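Local coordinates for protein neurotoxin (Clostridium botulinum, PDB 2QN0) that acts as the zinc protease light chain of botulinum neurotoxin serotype C1 and probably cleaves two kinds of neuronal SNARE protein, at residues 24-29 with 50-55; 32-37 with 44-49; 292-297 with 342-347. All blocks are in the same frame, centred on the assembly; numbering follows the deposited sequence.

Contact 1 of 3, residues 24-29 with 50-55; sequences THLNTL and FSRNSN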
loop_
_atom_site.group_PDB
_atom_site.type_symbol
_atom_site.label_atom_id
_atom_site.label_comp_id
_atom_site.label_asym_id
_atom_site.label_seq_id
_atom_site.Cartn_x
_atom_site.Cartn_y
_atom_site.Cartn_z
ATOM N N THR A 24 -10.406 9.061 -11.477
ATOM C CA THR A 24 -10.418 7.631 -11.177
ATOM C C THR A 24 -11.818 7.036 -11.144
ATOM O O THR A 24 -11.976 5.815 -11.169
ATOM C CB THR A 24 -9.776 7.355 -9.811
ATOM O OG1 THR A 24 -10.578 7.954 -8.787
ATOM C CG2 THR A 24 -8.376 7.940 -9.749
ATOM N N HIS A 25 -12.827 7.900 -11.081
ATOM C CA HIS A 25 -14.218 7.462 -11.016
ATOM C C HIS A 25 -14.449 6.652 -9.747
ATOM O O HIS A 25 -15.328 5.792 -9.703
ATOM C CB HIS A 25 -14.571 6.612 -12.240
ATOM C CG HIS A 25 -14.484 7.356 -13.534
ATOM N ND1 HIS A 25 -15.284 8.440 -13.823
ATOM C CD2 HIS A 25 -13.675 7.190 -14.606
ATOM C CE1 HIS A 25 -14.971 8.910 -15.017
ATOM N NE2 HIS A 25 -13.997 8.169 -15.514
ATOM N N LEU A 26 -13.662 6.933 -8.712
ATOM C CA LEU A 26 -13.785 6.215 -7.447
ATOM C C LEU A 26 -13.806 7.103 -6.207
ATOM O O LEU A 26 -14.277 6.680 -5.153
ATOM C CB LEU A 26 -12.647 5.200 -7.310
ATOM C CG LEU A 26 -12.691 3.988 -8.246
ATOM C CD1 LEU A 26 -11.362 3.257 -8.202
ATOM C CD2 LEU A 26 -13.832 3.062 -7.834
ATOM N N ASN A 27 -13.302 8.328 -6.325
ATOM C CA ASN A 27 -13.261 9.229 -5.172
ATOM C C ASN A 27 -14.544 10.046 -5.047
ATOM O O ASN A 27 -14.744 11.019 -5.778
ATOM C CB ASN A 27 -12.054 10.169 -5.282
ATOM C CG ASN A 27 -11.765 10.898 -3.984
ATOM O OD1 ASN A 27 -12.526 10.802 -3.020
ATOM N ND2 ASN A 27 -10.659 11.641 -3.955
ATOM N N THR A 28 -15.407 9.656 -4.113
ATOM C CA THR A 28 -16.676 10.354 -3.915
ATOM C C THR A 28 -16.494 11.780 -3.404
ATOM O O THR A 28 -17.439 12.567 -3.389
ATOM C CB THR A 28 -17.593 9.591 -2.933
ATOM O OG1 THR A 28 -16.982 9.544 -1.638
ATOM C CG2 THR A 28 -17.838 8.177 -3.428
ATOM N N LEU A 29 -15.280 12.112 -2.981
ATOM C CA LEU A 29 -14.984 13.454 -2.486
ATOM C C LEU A 29 -14.584 14.387 -3.626
ATOM O O LEU A 29 -14.581 15.610 -3.466
ATOM C CB LEU A 29 -13.847 13.402 -1.463
ATOM C CG LEU A 29 -14.154 12.865 -0.064
ATOM C CD1 LEU A 29 -12.855 12.589 0.678
ATOM C CD2 LEU A 29 -14.994 13.877 0.698
ATOM N N PHE A 50 -9.532 10.799 0.296
ATOM C CA PHE A 50 -10.231 9.828 -0.544
ATOM C C PHE A 50 -11.394 9.167 0.191
ATOM O O PHE A 50 -11.300 8.879 1.380
ATOM C CB PHE A 50 -9.223 8.749 -0.983
ATOM C CG PHE A 50 -9.787 7.702 -1.914
ATOM C CD1 PHE A 50 -9.909 7.951 -3.278
ATOM C CD2 PHE A 50 -10.153 6.449 -1.428
ATOM C CE1 PHE A 50 -10.384 6.968 -4.148
ATOM C CE2 PHE A 50 -10.630 5.456 -2.291
ATOM C CZ PHE A 50 -10.745 5.717 -3.654
ATOM N N SER A 51 -12.490 8.925 -0.518
ATOM C CA SER A 51 -13.637 8.268 0.093
ATOM C C SER A 51 -14.401 7.420 -0.908
ATOM O O SER A 51 -14.391 7.695 -2.111
ATOM C CB SER A 51 -14.589 9.290 0.718
ATOM O OG SER A 51 -15.707 8.634 1.300
ATOM N N ARG A 52 -15.051 6.378 -0.400
ATOM C CA ARG A 52 -15.846 5.479 -1.224
ATOM C C ARG A 52 -17.309 5.550 -0.797
ATOM O O ARG A 52 -18.166 4.887 -1.379
ATOM C CB ARG A 52 -15.333 4.042 -1.085
ATOM C CG ARG A 52 -13.966 3.811 -1.721
ATOM C CD ARG A 52 -14.053 4.001 -3.226
ATOM N NE ARG A 52 -15.018 3.075 -3.806
ATOM C CZ ARG A 52 -16.015 3.436 -4.607
ATOM N NH1 ARG A 52 -16.184 4.711 -4.933
ATOM N NH2 ARG A 52 -16.850 2.519 -5.074
ATOM N N ASN A 53 -17.588 6.362 0.217
ATOM C CA ASN A 53 -18.954 6.514 0.717
ATOM C C ASN A 53 -19.721 7.613 -0.010
ATOM O O ASN A 53 -19.188 8.695 -0.260
ATOM C CB ASN A 53 -18.941 6.830 2.216
ATOM C CG ASN A 53 -18.356 5.710 3.046
ATOM O OD1 ASN A 53 -18.796 4.561 2.961
ATOM N ND2 ASN A 53 -17.362 6.037 3.864
ATOM N N SER A 54 -20.977 7.336 -0.348
ATOM C CA SER A 54 -21.808 8.327 -1.020
ATOM C C SER A 54 -22.067 9.449 -0.015
ATOM O O SER A 54 -22.137 9.198 1.189
ATOM C CB SER A 54 -23.130 7.697 -1.465
ATOM O OG SER A 54 -23.814 7.122 -0.366
ATOM N N ASN A 55 -22.197 10.679 -0.502
ATOM C CA ASN A 55 -22.426 11.822 0.382
ATOM C C ASN A 55 -21.407 11.763 1.519
ATOM O O ASN A 55 -21.772 11.776 2.696
ATOM C CB ASN A 55 -23.841 11.772 0.966
ATOM C CG ASN A 55 -24.910 11.652 -0.100
ATOM O OD1 ASN A 55 -25.030 12.509 -0.975
ATOM N ND2 ASN A 55 -25.695 10.584 -0.031
#

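Contact 2 of 3, residues 32-37 with 44-49; sequences EPEKAF and WVIPDR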
loop_
_atom_site.group_PDB
_atom_site.type_symbol
_atom_site.label_atom_id
_atom_site.label_comp_id
_atom_site.label_asym_id
_atom_site.label_seq_id
_atom_site.Cartn_x
_atom_site.Cartn_y
_atom_site.Cartn_z
ATOM N N GLU A 32 -14.160 17.109 -9.509
ATOM C CA GLU A 32 -13.420 17.429 -10.726
ATOM C C GLU A 32 -12.125 16.616 -10.742
ATOM O O GLU A 32 -11.754 16.015 -9.734
ATOM C CB GLU A 32 -13.107 18.930 -10.793
ATOM C CG GLU A 32 -12.271 19.470 -9.648
ATOM C CD GLU A 32 -11.897 20.931 -9.846
ATOM O OE1 GLU A 32 -12.809 21.755 -10.069
ATOM O OE2 GLU A 32 -10.694 21.256 -9.778
ATOM N N PRO A 33 -11.433 16.568 -11.891
ATOM C CA PRO A 33 -10.181 15.808 -11.986
ATOM C C PRO A 33 -9.201 16.164 -10.871
ATOM O O PRO A 33 -9.156 17.308 -10.415
ATOM C CB PRO A 33 -9.661 16.187 -13.367
ATOM C CG PRO A 33 -10.932 16.318 -14.152
ATOM C CD PRO A 33 -11.810 17.116 -13.207
ATOM N N GLU A 34 -8.418 15.178 -10.441
ATOM C CA GLU A 34 -7.444 15.374 -9.372
ATOM C C GLU A 34 -6.020 15.369 -9.904
ATOM O O GLU A 34 -5.652 14.508 -10.703
ATOM C CB GLU A 34 -7.595 14.268 -8.322
ATOM C CG GLU A 34 -8.941 14.252 -7.626
ATOM C CD GLU A 34 -9.090 13.062 -6.692
ATOM O OE1 GLU A 34 -9.491 11.975 -7.158
ATOM O OE2 GLU A 34 -8.791 13.213 -5.494
ATOM N N LYS A 35 -5.214 16.326 -9.454
ATOM C CA LYS A 35 -3.828 16.411 -9.899
ATOM C C LYS A 35 -3.047 15.224 -9.334
ATOM O O LYS A 35 -3.112 14.945 -8.137
ATOM C CB LYS A 35 -3.200 17.732 -9.441
ATOM C CG LYS A 35 -1.889 18.065 -10.142
ATOM C CD LYS A 35 -1.472 19.503 -9.866
ATOM C CE LYS A 35 -0.205 19.868 -10.626
ATOM N NZ LYS A 35 0.159 21.297 -10.406
ATOM N N ALA A 36 -2.318 14.534 -10.208
ATOM C CA ALA A 36 -1.542 13.355 -9.830
ATOM C C ALA A 36 -0.070 13.476 -10.223
ATOM O O ALA A 36 0.269 14.148 -11.199
ATOM C CB ALA A 36 -2.155 12.117 -10.477
ATOM N N PHE A 37 0.794 12.797 -9.471
ATOM C CA PHE A 37 2.238 12.837 -9.694
ATOM C C PHE A 37 2.829 11.428 -9.736
ATOM O O PHE A 37 2.510 10.593 -8.890
ATOM C CB PHE A 37 2.900 13.620 -8.561
ATOM C CG PHE A 37 2.277 14.967 -8.314
ATOM C CD1 PHE A 37 2.866 16.124 -8.818
ATOM C CD2 PHE A 37 1.082 15.072 -7.610
ATOM C CE1 PHE A 37 2.267 17.371 -8.624
ATOM C CE2 PHE A 37 0.473 16.311 -7.411
ATOM C CZ PHE A 37 1.071 17.466 -7.924
ATOM N N TRP A 44 1.735 6.083 -8.719
ATOM C CA TRP A 44 1.321 7.481 -8.723
ATOM C C TRP A 44 0.806 7.910 -7.361
ATOM O O TRP A 44 0.410 7.080 -6.544
ATOM C CB TRP A 44 0.198 7.702 -9.738
ATOM C CG TRP A 44 0.613 7.544 -11.161
ATOM C CD1 TRP A 44 0.866 6.377 -11.826
ATOM C CD2 TRP A 44 0.844 8.601 -12.097
ATOM N NE1 TRP A 44 1.243 6.643 -13.124
ATOM C CE2 TRP A 44 1.238 8.002 -13.314
ATOM C CE3 TRP A 44 0.758 9.999 -12.023
ATOM C CZ2 TRP A 44 1.547 8.754 -14.455
ATOM C CZ3 TRP A 44 1.067 10.750 -13.159
ATOM C CH2 TRP A 44 1.456 10.123 -14.357
ATOM N N VAL A 45 0.813 9.216 -7.120
ATOM C CA VAL A 45 0.291 9.746 -5.874
ATOM C C VAL A 45 -0.651 10.911 -6.161
ATOM O O VAL A 45 -0.341 11.790 -6.968
ATOM C CB VAL A 45 1.420 10.225 -4.923
ATOM C CG1 VAL A 45 2.284 11.266 -5.607
ATOM C CG2 VAL A 45 0.807 10.802 -3.645
ATOM N N ILE A 46 -1.822 10.872 -5.533
ATOM C CA ILE A 46 -2.820 11.936 -5.641
ATOM C C ILE A 46 -2.961 12.376 -4.188
ATOM O O ILE A 46 -3.599 11.694 -3.384
ATOM C CB ILE A 46 -4.171 11.415 -6.161
ATOM C CG1 ILE A 46 -3.998 10.825 -7.563
ATOM C CG2 ILE A 46 -5.185 12.561 -6.199
ATOM C CD1 ILE A 46 -5.273 10.229 -8.143
ATOM N N PRO A 47 -2.345 13.516 -3.829
ATOM C CA PRO A 47 -2.356 14.085 -2.475
ATOM C C PRO A 47 -3.690 14.647 -1.990
ATOM O O PRO A 47 -3.727 15.738 -1.422
ATOM C CB PRO A 47 -1.282 15.184 -2.545
ATOM C CG PRO A 47 -0.547 14.937 -3.840
ATOM C CD PRO A 47 -1.604 14.395 -4.746
ATOM N N ASP A 48 -4.774 13.907 -2.202
ATOM C CA ASP A 48 -6.105 14.352 -1.781
ATOM C C ASP A 48 -6.741 13.361 -0.809
ATOM O O ASP A 48 -6.336 12.200 -0.740
ATOM C CB ASP A 48 -7.062 14.448 -2.975
ATOM C CG ASP A 48 -6.591 15.397 -4.052
ATOM O OD1 ASP A 48 -5.643 16.175 -3.817
ATOM O OD2 ASP A 48 -7.199 15.359 -5.143
ATOM N N ARG A 49 -7.748 13.819 -0.069
ATOM C CA ARG A 49 -8.470 12.929 0.832
ATOM C C ARG A 49 -9.268 12.035 -0.120
ATOM O O ARG A 49 -9.638 12.466 -1.216
ATOM C CB ARG A 49 -9.408 13.721 1.756
ATOM C CG ARG A 49 -8.680 14.602 2.768
ATOM C CD ARG A 49 -7.816 13.771 3.724
ATOM N NE ARG A 49 -8.620 13.000 4.675
ATOM C CZ ARG A 49 -9.188 13.513 5.763
ATOM N NH1 ARG A 49 -9.039 14.802 6.046
ATOM N NH2 ARG A 49 -9.904 12.739 6.572
HETATM O O HOH W 1 -4.469 16.805 -6.265
#

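Contact 3 of 3, residues 292-297 with 342-347; sequences KALDYY and VNRNKF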
loop_
_atom_site.group_PDB
_atom_site.type_symbol
_atom_site.label_atom_id
_atom_site.label_comp_id
_atom_site.label_asym_id
_atom_site.label_seq_id
_atom_site.Cartn_x
_atom_site.Cartn_y
_atom_site.Cartn_z
ATOM N N LYS A 292 -4.375 -22.620 -4.077
ATOM C CA LYS A 292 -5.434 -21.931 -4.798
ATOM C C LYS A 292 -4.781 -20.911 -5.738
ATOM O O LYS A 292 -5.180 -20.765 -6.894
ATOM C CB LYS A 292 -6.365 -21.227 -3.809
ATOM C CG LYS A 292 -7.633 -20.662 -4.417
ATOM C CD LYS A 292 -8.493 -20.006 -3.343
ATOM C CE LYS A 292 -9.801 -19.473 -3.906
ATOM N NZ LYS A 292 -10.656 -20.555 -4.461
ATOM N N ALA A 293 -3.765 -20.217 -5.235
ATOM C CA ALA A 293 -3.046 -19.227 -6.035
ATOM C C ALA A 293 -2.358 -19.922 -7.207
ATOM O O ALA A 293 -2.377 -19.425 -8.333
ATOM C CB ALA A 293 -2.015 -18.497 -5.173
ATOM N N LEU A 294 -1.750 -21.074 -6.946
ATOM C CA LEU A 294 -1.078 -21.811 -8.012
ATOM C C LEU A 294 -2.069 -22.177 -9.117
ATOM O O LEU A 294 -1.742 -22.082 -10.302
ATOM C CB LEU A 294 -0.413 -23.077 -7.455
ATOM C CG LEU A 294 0.304 -23.982 -8.465
ATOM C CD1 LEU A 294 1.347 -23.190 -9.251
ATOM C CD2 LEU A 294 0.961 -25.132 -7.723
ATOM N N ASP A 295 -3.278 -22.586 -8.742
ATOM C CA ASP A 295 -4.282 -22.940 -9.746
ATOM C C ASP A 295 -4.680 -21.721 -10.563
ATOM O O ASP A 295 -4.915 -21.827 -11.768
ATOM C CB ASP A 295 -5.533 -23.548 -9.104
ATOM C CG ASP A 295 -5.313 -24.977 -8.642
ATOM O OD1 ASP A 295 -4.583 -25.720 -9.332
ATOM O OD2 ASP A 295 -5.886 -25.361 -7.598
ATOM N N TYR A 296 -4.767 -20.564 -9.914
ATOM C CA TYR A 296 -5.113 -19.345 -10.637
ATOM C C TYR A 296 -3.975 -18.996 -11.592
ATOM O O TYR A 296 -4.210 -18.480 -12.685
ATOM C CB TYR A 296 -5.366 -18.184 -9.666
ATOM C CG TYR A 296 -6.737 -18.202 -9.024
ATOM C CD1 TYR A 296 -7.894 -18.212 -9.803
ATOM C CD2 TYR A 296 -6.879 -18.173 -7.636
ATOM C CE1 TYR A 296 -9.162 -18.191 -9.213
ATOM C CE2 TYR A 296 -8.138 -18.150 -7.037
ATOM C CZ TYR A 296 -9.273 -18.159 -7.829
ATOM O OH TYR A 296 -10.516 -18.130 -7.238
ATOM N N TYR A 297 -2.742 -19.279 -11.181
ATOM C CA TYR A 297 -1.583 -19.002 -12.027
ATOM C C TYR A 297 -1.589 -19.925 -13.240
ATOM O O TYR A 297 -1.222 -19.517 -14.341
ATOM C CB TYR A 297 -0.278 -19.179 -11.238
ATOM C CG TYR A 297 0.180 -17.931 -10.501
ATOM C CD1 TYR A 297 -0.746 -17.036 -9.955
ATOM C CD2 TYR A 297 1.539 -17.652 -10.345
ATOM C CE1 TYR A 297 -0.323 -15.886 -9.272
ATOM C CE2 TYR A 297 1.971 -16.510 -9.659
ATOM C CZ TYR A 297 1.034 -15.635 -9.129
ATOM O OH TYR A 297 1.458 -14.512 -8.453
ATOM N N VAL A 342 3.739 -23.415 -15.961
ATOM C CA VAL A 342 4.048 -22.998 -14.602
ATOM C C VAL A 342 5.025 -23.977 -13.961
ATOM O O VAL A 342 4.785 -25.185 -13.940
ATOM C CB VAL A 342 2.776 -22.944 -13.725
ATOM C CG1 VAL A 342 3.127 -22.422 -12.340
ATOM C CG2 VAL A 342 1.723 -22.062 -14.378
ATOM N N ASN A 343 6.134 -23.454 -13.454
ATOM C CA ASN A 343 7.135 -24.274 -12.785
ATOM C C ASN A 343 6.841 -24.147 -11.292
ATOM O O ASN A 343 6.932 -23.054 -10.732
ATOM C CB ASN A 343 8.538 -23.751 -13.105
ATOM C CG ASN A 343 9.629 -24.508 -12.369
ATOM O OD1 ASN A 343 9.718 -24.460 -11.143
ATOM N ND2 ASN A 343 10.468 -25.213 -13.121
ATOM N N ARG A 344 6.472 -25.254 -10.650
ATOM C CA ARG A 344 6.146 -25.224 -9.226
ATOM C C ARG A 344 7.255 -24.653 -8.352
ATOM O O ARG A 344 6.990 -23.838 -7.469
ATOM C CB ARG A 344 5.769 -26.623 -8.724
ATOM C CG ARG A 344 5.637 -26.710 -7.205
ATOM C CD ARG A 344 5.090 -28.055 -6.760
ATOM N NE ARG A 344 3.631 -28.071 -6.744
ATOM C CZ ARG A 344 2.889 -27.482 -5.810
ATOM N NH1 ARG A 344 3.470 -26.830 -4.812
ATOM N NH2 ARG A 344 1.566 -27.541 -5.874
ATOM N N ASN A 345 8.490 -25.085 -8.584
ATOM C CA ASN A 345 9.615 -24.589 -7.798
ATOM C C ASN A 345 9.680 -23.065 -7.831
ATOM O O ASN A 345 9.815 -22.420 -6.792
ATOM C CB ASN A 345 10.927 -25.179 -8.320
ATOM C CG ASN A 345 11.239 -26.531 -7.707
ATOM O OD1 ASN A 345 10.339 -27.332 -7.456
ATOM N ND2 ASN A 345 12.518 -26.795 -7.470
ATOM N N LYS A 346 9.584 -22.495 -9.026
ATOM C CA LYS A 346 9.624 -21.046 -9.174
ATOM C C LYS A 346 8.424 -20.395 -8.495
ATOM O O LYS A 346 8.546 -19.321 -7.899
ATOM C CB LYS A 346 9.663 -20.663 -10.655
ATOM C CG LYS A 346 11.040 -20.811 -11.282
ATOM C CD LYS A 346 11.019 -20.438 -12.755
ATOM C CE LYS A 346 12.428 -20.266 -13.293
ATOM N NZ LYS A 346 13.264 -21.477 -13.074
ATOM N N PHE A 347 7.266 -21.042 -8.579
ATOM C CA PHE A 347 6.067 -20.498 -7.953
ATOM C C PHE A 347 6.206 -20.464 -6.435
ATOM O O PHE A 347 5.924 -19.450 -5.794
ATOM C CB PHE A 347 4.835 -21.332 -8.300
ATOM C CG PHE A 347 3.611 -20.924 -7.537
ATOM C CD1 PHE A 347 2.858 -19.824 -7.937
ATOM C CD2 PHE A 347 3.241 -21.602 -6.380
ATOM C CE1 PHE A 347 1.756 -19.406 -7.198
ATOM C CE2 PHE A 347 2.144 -21.193 -5.632
ATOM C CZ PHE A 347 1.398 -20.092 -6.040
#

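Contact 1 of 3, residues 24-29 with 50-55
Asn27 and Ser51 bring two loops together with their CA atoms 5.4 Å apart, and the touching parts run at 90° to each other. The loops follow strands 19-23 and 43-46, and an Asx turn at Asn27 organises the junction. Asn27 OD1 accepts Leu29 N within the turn and, across the contact, Ser51 N at 3.1 Å. These two donors arrive from opposite faces of the amide plane. Asn27 ND2 is held too, by Glu34 and by Arg49 O, so both ends of the amide are fixed. With CG anti to the backbone N (chi1 -167°), this amide slides past the Phe50 ring, and its CG comes 3.6 Å from Phe50 CD1. Backbone atoms add a bond from Thr28 N to Ser51 O at 3.0 Å. Ser51 OG closes an ST turn with Asn53 N and also binds Glu163. The Arg52 chain is bent at chi2 and chi3. Its NH1 donates to Leu26 O at 2.7 Å, while Leu26 CD2 sits 3.9 Å above the centre of the guanidinium plane. Thr28 OG1 donates to Asn53 O at 2.7 Å, approaching from above that carbonyl's plane.

Contact 2 of 3, residues 32-37 with 44-49
The Phe37 ring meets Val45 and Pro47 with its edge. Val45 O lies in the ring plane, 3.6 Å from Phe37 CD2, and Pro47 CD is 3.9 Å from Phe37 CE2. Outside the two segments, Phe37 also meets the ring of Phe8. The Trp44 ring leans obliquely over the opposing backbone, with CE3 3.4 Å from Phe37 C. The same ring touches Ala36 CB, which also packs on Ile46 CG1.

The strands form a twisted antiparallel beta hairpin, their directions 147° apart. Phe37 and Val45 are a hydrogen-bonded pair: Phe37 N donates to Val45 O at 2.9 Å, and Val45 N to Phe37 O at 2.8 Å. Phe37 and Val45 project from one side of the sheet, and Ala36, Trp44 and Ile46 from the other. Beyond the pair, Pro47 is the centre of an inverse gamma turn.

Beside this turn, Glu34 runs extended beyond CG. It crosses Ile46 at about a right angle, with CB 3.6 Å from Ile46 CG2. Its OE2 then comes 2.7 Å from Asp48 OD2, the carboxylate planes 31° apart. Oxygens this close suggest that one acid is protonated. Glu34 OE2 is also bound by Asn27, and Asp48 OD1 by Lys83 in a salt bridge, which would ease the crowding of charge. A water donates to both Lys35 O and Asp48 OD1, bridging the segments.

The hairpin lies inside a mixed sheet. Strand 34-38 pairs with strand 19-23 on its other side, and strand 43-46 pairs with strand 156-159. Helix 80-97 packs through Leu87 on Phe37, Val45 and Pro47, while Ala36 and Trp44 touch strand 19-23.

Contact 3 of 3, residues 292-297 with 342-347
Arg344 and Phe347, which both meet Leu294, stand in the first turn of a helix that Asn343 caps. Asn343 is the N-cap, and its OD1 accepts from Lys346 N at 2.9 Å. The cap fixes the start of helix 344-357, where this helix meets helix 283-304.

Across the contact the joining is by side-chain packing. Phe347 is the central group. Its CG is anti to the backbone N (chi1 172°), and its ring reaches helix 283-304 between Leu294 and Tyr297. Leu294 CD1 makes a CH-pi contact over one face of the ring, 3.8 Å from the centroid and displaced toward the rim. At the ring edge, Phe347 CZ meets Ala293 CB at 3.9 Å.

The same ring turns its edge to the face of Tyr297. This is an offset edge-to-face pair, with centroids 5.2 Å apart and planes at 81°. Phe347 CD1 comes 3.5 Å from Tyr297 CD2.

Leu294 uses both methyls. CD1 also touches Val342 CG1 at 3.6 Å. CD2 lies over one face of the Arg344 guanidinium, 3.6 Å from Arg344 CZ. The NH2 of this group has its charged partner in Glu291, one turn earlier on helix 283-304. Val342 CG2 packs near Tyr297 O.

Tyr297 has further partners: its OH binds Tyr239 O, and Tyr330 meets its ring edge-to-face. Tyr239 directly follows helix 223-238, which carries zinc ligands His229 and His233. Through the Tyr297 hydroxyl, the packed helix pair is joined to the residue that follows the HExxH helix of this zinc metalloprotease.

Contacts 1 and 2 are neighbours, with centres 13 Å apart. Along the chain, contact 2 falls between the two segments of contact 1. The two touch through the Asn27 amide and through Leu29 packing on Arg49. Contact 2 pairs two inner strands of the mixed sheet; contact 1 is made by loops that follow strands 19-23 and 43-46. Contact 3 comes much later, between helices 283-304 and 344-357. Its centre is 36 Å from each of the others, with nearest atoms about 21 Å away. Contacts 2 and 3 lie on opposite sides of the chain's centre. Contacts 1 and 2 join parts of the sheet region; contact 3 joins two helices elsewhere in the protease.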